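Local coordinates for ferulic acid esterase, AmCE1/Fae1A (Anaeromyces mucronatus, PDB 5CXX), which probably hydrolyses feruloyl esters to release ferulic acid, as an alpha/beta-hydrolase-fold esterase of carbohydrate esterase family 1, at residues L4-T9 with F262-Q267; N149-G154 with T268-L273; I200-F205 with H233-R238. One frame throughout, in Å; residues are numbered along the deposited sequence. Where two conformers were deposited one is given.

Contact 1 (L4-T9 with F262-Q267); sequences LQISNT and FYNFIQ
Gln5 meets Asn264 and Gln267 chiefly through its carbonyl, by way of a water that lies between Gln5 O and their side chains. This water donates to Gln5 O at 2.8 Å and to Asn264 OD1, while it accepts from Gln267 NE2 and, in the conformer described, from Ser7 OG. Four groups thus fix its position, and both segments share it. At Ile6 the contact becomes close, with CA 3.3 Å from Asn264 OD1 and CD1 turned to the same oxygen. The isoleucine side chain also reaches Ile244 and Phe246 of strand 244-248.

Ser7 is the centre of the contact. Its backbone is read by the carboxamide of Asn264, whose OD1 accepts from Ser7 N at 3.0 Å (N-H...O angle 163°). Asn264 ND2 in turn donates to Ser7 O at 2.8 Å, in the carbonyl plane and on a lone pair. One side chain therefore satisfies both backbone polar groups of one residue, much as a neighbouring strand would. The first torsion of Asn264 (chi1 -77°) carries CG off the helix toward Ser7. ND2 keeps a second bond, to Ala260 O one turn back in the helix. Ser7 OG, one of two modelled positions, lies in the plane of the Tyr263 ring at its edge, 3.3 Å from CE2. Over one face of that ring, near its centre, sits Gln267 NE2, which donates to Tyr263 O; Arg90 binds both Tyr263 OH and Gln267 OE1. Thr9 adds its carbonyl oxygen, 3.9 Å from Tyr263 CD2.

The arrangement is an N-terminal segment running alongside the last helix of an alpha/beta-hydrolase fold, in roughly the opposite direction, beside the edge strand 244-248.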
loop_
_atom_site.group_PDB
_atom_site.type_symbol
_atom_site.label_atom_id
_atom_site.label_comp_id
_atom_site.label_asym_id
_atom_site.label_seq_id
_atom_site.Cartn_x
_atom_site.Cartn_y
_atom_site.Cartn_z
ATOM N N LEU A 4 1.414 -20.622 4.196
ATOM C CA LEU A 4 0.550 -19.467 4.233
ATOM C C LEU A 4 -0.777 -19.771 4.898
ATOM O O LEU A 4 -1.521 -20.554 4.397
ATOM C CB LEU A 4 0.324 -19.090 2.778
ATOM C CG LEU A 4 -0.625 -18.009 2.315
ATOM C CD1 LEU A 4 -0.000 -16.646 2.574
ATOM C CD2 LEU A 4 -0.916 -18.183 0.840
ATOM N N GLN A 5 -1.085 -19.147 6.014
ATOM C CA GLN A 5 -2.417 -19.332 6.633
ATOM C C GLN A 5 -3.189 -17.996 6.753
ATOM O O GLN A 5 -3.008 -17.269 7.698
ATOM C CB GLN A 5 -2.319 -19.973 8.017
ATOM C CG GLN A 5 -1.121 -20.878 8.225
ATOM C CD GLN A 5 -0.011 -20.187 9.012
ATOM O OE1 GLN A 5 0.364 -19.042 8.725
ATOM N NE2 GLN A 5 0.537 -20.898 9.999
ATOM N N ILE A 6 -4.013 -17.699 5.755
ATOM C CA ILE A 6 -4.686 -16.413 5.707
ATOM C C ILE A 6 -5.767 -16.377 6.778
ATOM O O ILE A 6 -6.539 -17.361 6.909
ATOM C CB ILE A 6 -5.284 -16.218 4.286
ATOM C CG1 ILE A 6 -4.152 -16.259 3.244
ATOM C CG2 ILE A 6 -6.129 -14.966 4.217
ATOM C CD1 ILE A 6 -3.183 -15.072 3.421
ATOM N N SER A 7 -5.825 -15.259 7.509
ATOM C CA SER A 7 -6.875 -15.107 8.498
ATOM C C SER A 7 -7.728 -13.913 8.132
ATOM O O SER A 7 -7.248 -12.943 7.571
ATOM C CB SER A 7 -6.329 -14.885 9.882
ATOM O OG SER A 7 -5.536 -13.748 9.827
ATOM N N ASN A 8 -9.007 -14.023 8.434
ATOM C CA ASN A 8 -9.899 -12.955 7.974
ATOM C C ASN A 8 -10.023 -11.809 8.954
ATOM O O ASN A 8 -10.782 -10.905 8.700
ATOM C CB ASN A 8 -11.280 -13.490 7.619
ATOM C CG ASN A 8 -11.991 -14.137 8.752
ATOM O OD1 ASN A 8 -11.544 -14.087 9.903
ATOM N ND2 ASN A 8 -13.150 -14.730 8.448
ATOM N N THR A 9 -9.268 -11.861 10.034
ATOM C CA THR A 9 -9.145 -10.705 10.933
ATOM C C THR A 9 -7.732 -10.614 11.486
ATOM O O THR A 9 -6.951 -11.570 11.437
ATOM C CB THR A 9 -10.106 -10.777 12.141
ATOM O OG1 THR A 9 -9.663 -11.830 13.005
ATOM C CG2 THR A 9 -11.587 -10.988 11.677
ATOM N N PHE A 262 -3.099 -5.703 6.374
ATOM C CA PHE A 262 -1.675 -5.493 6.655
ATOM C C PHE A 262 -1.053 -6.648 7.426
ATOM O O PHE A 262 0.103 -7.071 7.191
ATOM C CB PHE A 262 -1.529 -4.192 7.448
ATOM C CG PHE A 262 -0.136 -3.606 7.429
ATOM C CD1 PHE A 262 0.532 -3.352 6.210
ATOM C CD2 PHE A 262 0.458 -3.203 8.636
ATOM C CE1 PHE A 262 1.817 -2.768 6.199
ATOM C CE2 PHE A 262 1.727 -2.612 8.625
ATOM C CZ PHE A 262 2.390 -2.385 7.422
ATOM N N TYR A 263 -1.818 -7.199 8.379
ATOM C CA TYR A 263 -1.366 -8.373 9.142
ATOM C C TYR A 263 -1.058 -9.561 8.229
ATOM O O TYR A 263 0.015 -10.190 8.354
ATOM C CB TYR A 263 -2.475 -8.746 10.145
ATOM C CG TYR A 263 -2.278 -10.048 10.902
ATOM C CD1 TYR A 263 -1.262 -10.190 11.849
ATOM C CD2 TYR A 263 -3.150 -11.141 10.682
ATOM C CE1 TYR A 263 -1.101 -11.349 12.584
ATOM C CE2 TYR A 263 -2.994 -12.326 11.432
ATOM C CZ TYR A 263 -1.965 -12.412 12.369
ATOM O OH TYR A 263 -1.832 -13.571 13.108
ATOM N N ASN A 264 -1.986 -9.907 7.316
ATOM C CA ASN A 264 -1.645 -10.999 6.401
ATOM C C ASN A 264 -0.525 -10.633 5.431
ATOM O O ASN A 264 0.360 -11.466 5.139
ATOM C CB ASN A 264 -2.924 -11.392 5.645
ATOM C CG ASN A 264 -3.860 -12.219 6.490
ATOM O OD1 ASN A 264 -3.640 -13.429 6.645
ATOM N ND2 ASN A 264 -4.901 -11.589 7.027
ATOM N N PHE A 265 -0.524 -9.396 4.943
ATOM C CA PHE A 265 0.487 -9.009 3.989
ATOM C C PHE A 265 1.908 -9.088 4.539
ATOM O O PHE A 265 2.830 -9.588 3.897
ATOM C CB PHE A 265 0.153 -7.597 3.498
ATOM C CG PHE A 265 1.071 -7.060 2.399
ATOM C CD1 PHE A 265 1.120 -7.691 1.135
ATOM C CD2 PHE A 265 1.842 -5.938 2.641
ATOM C CE1 PHE A 265 1.938 -7.137 0.110
ATOM C CE2 PHE A 265 2.688 -5.415 1.655
ATOM C CZ PHE A 265 2.722 -5.998 0.397
ATOM N N ILE A 266 2.100 -8.552 5.752
ATOM C CA ILE A 266 3.465 -8.453 6.303
ATOM C C ILE A 266 4.012 -9.830 6.690
ATOM O O ILE A 266 5.214 -10.041 6.790
ATOM C CB ILE A 266 3.459 -7.457 7.502
ATOM C CG1 ILE A 266 3.190 -6.043 6.969
ATOM C CG2 ILE A 266 4.817 -7.495 8.288
ATOM C CD1 ILE A 266 4.295 -5.426 6.077
ATOM N N GLN A 267 3.102 -10.793 6.880
ATOM C CA GLN A 267 3.557 -12.160 7.062
ATOM C C GLN A 267 4.175 -12.760 5.798
ATOM O O GLN A 267 4.849 -13.803 5.879
ATOM C CB GLN A 267 2.389 -13.048 7.486
ATOM C CG GLN A 267 2.033 -12.872 8.941
ATOM C CD GLN A 267 0.857 -13.723 9.309
ATOM O OE1 GLN A 267 0.978 -14.954 9.461
ATOM N NE2 GLN A 267 -0.308 -13.111 9.397
HETATM O O HOH W 1 -2.713 -14.892 9.188
#

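Contact 2 (N149-G154 with T268-L273); sequences NTALCG and TTFGAL
Phe270 CG stands anti to its own carbonyl carbon (chi1 -44°), on a backbone with positive phi (60°), and the ring extends from there to the start of strand 150-155. A chi1 of 44° sets Thr269 OG1 between the backbone N and the carbonyl carbon and leaves the methyl CG2 anti to that carbon, 4.0 Å from Ala151 CB. The phenyl ring makes most of the contact with its outer atoms. CE1 lies 3.6 Å from Asn149 C, and Thr150 N approaches the same carbon at the ring edge, near the ring plane. CZ packs against Ala151 CB at 3.7 Å. One face of the ring is covered from within its own segment by Thr269 CB, offset toward the rim.

The strand belongs to the central sheet of the alpha/beta-hydrolase fold and runs on to Gly154, which probably opens the nucleophile elbow around Ser156. The tail after helix 255-266 folds back over this strand, where Phe265 also touches Ala151, and Tyr175 of the adjacent strand meets the Phe270 ring edge-to-face. An alanine in place of Phe270 would probably open a gap beside Ala151 CB and the Asn149 backbone and leave Tyr175 without its aromatic partner. Phe270 O is bound by Lys92 NZ, and the turn is closed by a bond from Ala272 N to Thr269 O at 3.2 Å.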
loop_
_atom_site.group_PDB
_atom_site.type_symbol
_atom_site.label_atom_id
_atom_site.label_comp_id
_atom_site.label_asym_id
_atom_site.label_seq_id
_atom_site.Cartn_x
_atom_site.Cartn_y
_atom_site.Cartn_z
ATOM N N ASN A 149 12.967 -6.946 -2.489
ATOM C CA ASN A 149 13.156 -6.099 -1.281
ATOM C C ASN A 149 12.246 -4.924 -1.274
ATOM O O ASN A 149 12.458 -4.007 -0.495
ATOM C CB ASN A 149 14.612 -5.638 -1.181
ATOM C CG ASN A 149 15.517 -6.836 -1.041
ATOM O OD1 ASN A 149 15.281 -7.672 -0.155
ATOM N ND2 ASN A 149 16.462 -7.007 -1.962
ATOM N N THR A 150 11.214 -4.927 -2.109
ATOM C CA THR A 150 10.379 -3.732 -2.285
ATOM C C THR A 150 8.900 -4.132 -2.228
ATOM O O THR A 150 8.425 -4.922 -3.071
ATOM C CB THR A 150 10.665 -3.079 -3.632
ATOM O OG1 THR A 150 12.072 -2.765 -3.731
ATOM C CG2 THR A 150 9.903 -1.731 -3.738
ATOM N N ALA A 151 8.152 -3.607 -1.248
ATOM C CA ALA A 151 6.701 -3.847 -1.139
ATOM C C ALA A 151 5.929 -2.564 -1.250
ATOM O O ALA A 151 6.430 -1.485 -0.897
ATOM C CB ALA A 151 6.363 -4.502 0.204
ATOM N N LEU A 152 4.709 -2.682 -1.790
ATOM C CA LEU A 152 3.855 -1.507 -1.996
ATOM C C LEU A 152 2.454 -1.895 -1.594
ATOM O O LEU A 152 1.888 -2.865 -2.172
ATOM C CB LEU A 152 3.912 -1.053 -3.478
ATOM C CG LEU A 152 3.012 0.165 -3.801
ATOM C CD1 LEU A 152 3.543 1.408 -3.038
ATOM C CD2 LEU A 152 3.093 0.407 -5.318
ATOM N N CYS A 153 1.889 -1.220 -0.582
ATOM C CA CYS A 153 0.536 -1.546 -0.187
ATOM C C CYS A 153 -0.214 -0.256 0.179
ATOM O O CYS A 153 0.378 0.806 0.211
ATOM C CB CYS A 153 0.495 -2.562 0.993
ATOM S SG CYS A 153 1.344 -1.976 2.525
ATOM N N GLY A 154 -1.528 -0.381 0.348
ATOM C CA GLY A 154 -2.300 0.846 0.537
ATOM C C GLY A 154 -3.732 0.543 0.936
ATOM O O GLY A 154 -4.176 -0.597 0.873
ATOM N N THR A 268 3.921 -12.144 4.648
ATOM C CA THR A 268 4.436 -12.721 3.389
ATOM C C THR A 268 5.644 -11.972 2.828
ATOM O O THR A 268 6.336 -12.476 1.944
ATOM C CB THR A 268 3.378 -12.734 2.291
ATOM O OG1 THR A 268 3.176 -11.414 1.771
ATOM C CG2 THR A 268 2.064 -13.369 2.758
ATOM N N THR A 269 5.867 -10.752 3.289
ATOM C CA THR A 269 6.844 -9.927 2.577
ATOM C C THR A 269 8.275 -10.370 2.839
ATOM O O THR A 269 8.632 -10.829 3.947
ATOM C CB THR A 269 6.688 -8.428 2.948
ATOM O OG1 THR A 269 6.520 -8.285 4.361
ATOM C CG2 THR A 269 5.431 -7.840 2.279
ATOM N N PHE A 270 9.126 -10.191 1.818
ATOM C CA PHE A 270 10.572 -10.319 1.953
ATOM C C PHE A 270 11.028 -11.700 2.423
ATOM O O PHE A 270 12.001 -11.821 3.147
ATOM C CB PHE A 270 11.105 -9.253 2.908
ATOM C CG PHE A 270 10.508 -7.885 2.652
ATOM C CD1 PHE A 270 10.459 -7.355 1.384
ATOM C CD2 PHE A 270 10.026 -7.135 3.715
ATOM C CE1 PHE A 270 9.876 -6.079 1.166
ATOM C CE2 PHE A 270 9.482 -5.830 3.527
ATOM C CZ PHE A 270 9.403 -5.314 2.231
ATOM N N GLY A 271 10.349 -12.729 1.949
ATOM C CA GLY A 271 10.789 -14.074 2.229
ATOM C C GLY A 271 10.511 -14.563 3.645
ATOM O O GLY A 271 11.095 -15.561 4.073
ATOM N N ALA A 272 9.609 -13.896 4.363
ATOM C CA ALA A 272 9.310 -14.267 5.762
ATOM C C ALA A 272 8.809 -15.680 5.918
ATOM O O ALA A 272 8.975 -16.254 6.996
ATOM C CB ALA A 272 8.253 -13.285 6.363
ATOM N N LEU A 273 8.192 -16.230 4.871
ATOM C CA LEU A 273 7.728 -17.611 4.915
ATOM C C LEU A 273 8.832 -18.570 4.489
ATOM O O LEU A 273 8.604 -19.785 4.494
ATOM C CB LEU A 273 6.505 -17.789 4.022
ATOM C CG LEU A 273 5.310 -16.911 4.445
ATOM C CD1 LEU A 273 4.255 -16.960 3.372
ATOM C CD2 LEU A 273 4.750 -17.410 5.784
#

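Contact 3 (I200-F205 with H233-R238); sequences ISEDEF and HEILTR. With GOL (glycerol), chain H.
Phe205 and Leu236 join a loop to helix 228-238, the connection of the beta-alpha-beta crossover between the parallel strands 213-219 and 244-248 of the alpha/beta-hydrolase sheet. The apolar part of the contact centres on the Phe205 ring. Leu236 CD2 sits over one face as a CH-pi contact, 3.9 Å from the ring centroid and 6° off the normal. With chi1 at -170°, Phe205 CG lies anti to the backbone N, which sets it 4.1 Å from Leu236 CD2. At the side of the ring, Phe205 CD2 meets Ile235 CG2 at 3.8 Å, the two side chains crossing at about a right angle. Tyr167 of helix 157-168 adds an edge-to-face contact with the same ring. Farther out, the aliphatic part of Glu202 lies against Ile235, CG to CD1 at 3.8 Å.

Hydrogen bonds shape the loop itself. Ser201 OG accepts from Glu204 N in an ST motif, and Ser201 N is bound in return by Glu204 OE1. Asn239, just beyond the helix segment, ties the loop to it by donating from ND2 to both Glu202 O and Phe205 O.

Charged groups gather beside this packing. Glu202 OE1 and Arg238 NH1 are 4.0 Å apart, beyond a salt bridge, and a glycerol, probably from the crystallisation liquor, links the two residues instead. Its O2 donates to Glu202 OE2 at 2.9 Å and accepts from Arg238 NH1. Its O3 donates to Glu234 OE2 at 2.9 Å and receives Arg238 NH2 at 2.6 Å, with a nearly straight N-H...O angle of 179°.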
loop_
_atom_site.group_PDB
_atom_site.type_symbol
_atom_site.label_atom_id
_atom_site.label_comp_id
_atom_site.label_asym_id
_atom_site.label_seq_id
_atom_site.Cartn_x
_atom_site.Cartn_y
_atom_site.Cartn_z
ATOM N N ILE A 200 -6.690 1.326 -17.218
ATOM C CA ILE A 200 -6.331 0.292 -18.172
ATOM C C ILE A 200 -7.605 -0.495 -18.473
ATOM O O ILE A 200 -8.566 -0.413 -17.701
ATOM C CB ILE A 200 -5.237 -0.660 -17.635
ATOM C CG1 ILE A 200 -5.633 -1.215 -16.277
ATOM C CG2 ILE A 200 -3.898 0.164 -17.565
ATOM C CD1 ILE A 200 -4.620 -2.229 -15.660
ATOM N N SER A 201 -7.596 -1.308 -19.527
ATOM C CA SER A 201 -8.696 -2.232 -19.716
ATOM C C SER A 201 -8.573 -3.439 -18.754
ATOM O O SER A 201 -7.511 -3.718 -18.205
ATOM C CB SER A 201 -8.717 -2.741 -21.148
ATOM O OG SER A 201 -7.572 -3.584 -21.366
ATOM N N GLU A 202 -9.645 -4.206 -18.609
ATOM C CA GLU A 202 -9.557 -5.412 -17.804
ATOM C C GLU A 202 -8.482 -6.393 -18.326
ATOM O O GLU A 202 -7.715 -6.921 -17.554
ATOM C CB GLU A 202 -10.949 -6.071 -17.779
ATOM C CG GLU A 202 -11.943 -5.193 -16.982
ATOM C CD GLU A 202 -13.312 -5.834 -16.817
ATOM O OE1 GLU A 202 -13.593 -6.838 -17.527
ATOM O OE2 GLU A 202 -14.134 -5.323 -16.017
ATOM N N ASP A 203 -8.431 -6.614 -19.646
ATOM C CA ASP A 203 -7.429 -7.554 -20.201
ATOM C C ASP A 203 -6.012 -7.090 -19.958
ATOM O O ASP A 203 -5.083 -7.919 -19.951
ATOM C CB ASP A 203 -7.667 -7.768 -21.708
ATOM C CG ASP A 203 -8.758 -8.749 -21.963
ATOM O OD1 ASP A 203 -9.129 -9.533 -21.055
ATOM O OD2 ASP A 203 -9.271 -8.751 -23.092
ATOM N N GLU A 204 -5.827 -5.785 -19.749
ATOM C CA GLU A 204 -4.501 -5.215 -19.490
ATOM C C GLU A 204 -4.109 -5.297 -18.028
ATOM O O GLU A 204 -2.960 -4.939 -17.689
ATOM C CB GLU A 204 -4.449 -3.757 -19.933
ATOM C CG GLU A 204 -4.391 -3.660 -21.458
ATOM C CD GLU A 204 -4.856 -2.292 -22.011
ATOM O OE1 GLU A 204 -5.130 -1.347 -21.224
ATOM O OE2 GLU A 204 -4.961 -2.220 -23.240
ATOM N N PHE A 205 -5.025 -5.749 -17.158
ATOM C CA PHE A 205 -4.735 -5.745 -15.697
ATOM C C PHE A 205 -3.982 -7.053 -15.399
ATOM O O PHE A 205 -4.574 -8.070 -14.983
ATOM C CB PHE A 205 -6.036 -5.622 -14.920
ATOM C CG PHE A 205 -5.865 -5.368 -13.440
ATOM C CD1 PHE A 205 -4.628 -5.096 -12.876
ATOM C CD2 PHE A 205 -6.997 -5.362 -12.653
ATOM C CE1 PHE A 205 -4.552 -4.827 -11.482
ATOM C CE2 PHE A 205 -6.932 -5.088 -11.271
ATOM C CZ PHE A 205 -5.678 -4.847 -10.696
ATOM N N HIS A 233 -10.446 -8.880 -7.845
ATOM C CA HIS A 233 -10.159 -10.323 -7.657
ATOM C C HIS A 233 -10.613 -11.113 -8.873
ATOM O O HIS A 233 -9.910 -12.013 -9.371
ATOM C CB HIS A 233 -10.833 -10.812 -6.359
ATOM C CG HIS A 233 -11.014 -12.285 -6.305
ATOM N ND1 HIS A 233 -9.950 -13.168 -6.285
ATOM C CD2 HIS A 233 -12.143 -13.049 -6.326
ATOM C CE1 HIS A 233 -10.424 -14.405 -6.265
ATOM N NE2 HIS A 233 -11.749 -14.364 -6.274
ATOM N N GLU A 234 -11.802 -10.803 -9.327
ATOM C CA GLU A 234 -12.360 -11.559 -10.445
ATOM C C GLU A 234 -11.578 -11.349 -11.756
ATOM O O GLU A 234 -11.360 -12.284 -12.505
ATOM C CB GLU A 234 -13.836 -11.201 -10.600
ATOM C CG GLU A 234 -14.618 -11.817 -9.430
ATOM C CD GLU A 234 -16.085 -11.385 -9.330
ATOM O OE1 GLU A 234 -16.788 -11.860 -8.412
ATOM O OE2 GLU A 234 -16.536 -10.574 -10.152
ATOM N N ILE A 235 -11.176 -10.108 -12.030
ATOM C CA ILE A 235 -10.437 -9.809 -13.243
ATOM C C ILE A 235 -9.047 -10.455 -13.190
ATOM O O ILE A 235 -8.664 -11.090 -14.127
ATOM C CB ILE A 235 -10.278 -8.240 -13.372
ATOM C CG1 ILE A 235 -11.649 -7.622 -13.675
ATOM C CG2 ILE A 235 -9.223 -7.882 -14.473
ATOM C CD1 ILE A 235 -11.757 -6.087 -13.299
ATOM N N LEU A 236 -8.362 -10.351 -12.048
ATOM C CA LEU A 236 -7.014 -10.952 -11.902
ATOM C C LEU A 236 -7.121 -12.453 -12.094
ATOM O O LEU A 236 -6.265 -13.093 -12.751
ATOM C CB LEU A 236 -6.421 -10.639 -10.537
ATOM C CG LEU A 236 -6.058 -9.133 -10.483
ATOM C CD1 LEU A 236 -5.557 -8.836 -9.062
ATOM C CD2 LEU A 236 -4.887 -8.801 -11.454
ATOM N N THR A 237 -8.184 -13.044 -11.535
ATOM C CA THR A 237 -8.388 -14.490 -11.674
ATOM C C THR A 237 -8.599 -14.867 -13.137
ATOM O O THR A 237 -8.012 -15.823 -13.652
ATOM C CB THR A 237 -9.636 -14.965 -10.846
ATOM O OG1 THR A 237 -9.395 -14.670 -9.474
ATOM C CG2 THR A 237 -9.838 -16.480 -10.976
ATOM N N ARG A 238 -9.458 -14.135 -13.826
ATOM C CA ARG A 238 -9.719 -14.352 -15.284
ATOM C C ARG A 238 -8.397 -14.240 -16.074
ATOM O O ARG A 238 -8.183 -14.974 -17.096
ATOM C CB ARG A 238 -10.697 -13.268 -15.787
ATOM C CG ARG A 238 -11.929 -13.549 -16.572
ATOM C CD ARG A 238 -12.809 -12.194 -16.619
ATOM N NE ARG A 238 -13.935 -12.306 -15.677
ATOM C CZ ARG A 238 -14.443 -11.293 -14.982
ATOM N NH1 ARG A 238 -13.915 -10.082 -15.143
ATOM N NH2 ARG A 238 -15.454 -11.475 -14.105
HETATM C C1 GOL H . -16.283 -5.777 -13.659
HETATM O O1 GOL H . -17.547 -5.211 -13.366
HETATM C C2 GOL H . -16.383 -7.280 -13.842
HETATM O O2 GOL H . -15.526 -7.629 -14.903
HETATM C C3 GOL H . -15.998 -8.071 -12.587
HETATM O O3 GOL H . -16.388 -9.429 -12.759
#

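Overall arrangement
Contacts 1 and 2 form one continuous region: their centres lie 12 Å apart, and helix 255-266 runs directly into the tail of contact 2. Gln267 O packs 3.5 Å from Ala272 CB, and Phe265 CE2 lies 3.7 Å from Cys153 CB, so the helix that carries contact 1 also covers the strand of contact 2. Beyond this strand comes Ser156, and just before the helix comes His253, both of a probable catalytic triad with Asp222. Contact 3 stands apart, its centre 23 Å from that of contact 1 and 22 Å from that of contact 2. Its Phe205 side chain is about 13 Å from the bound ferulic acid.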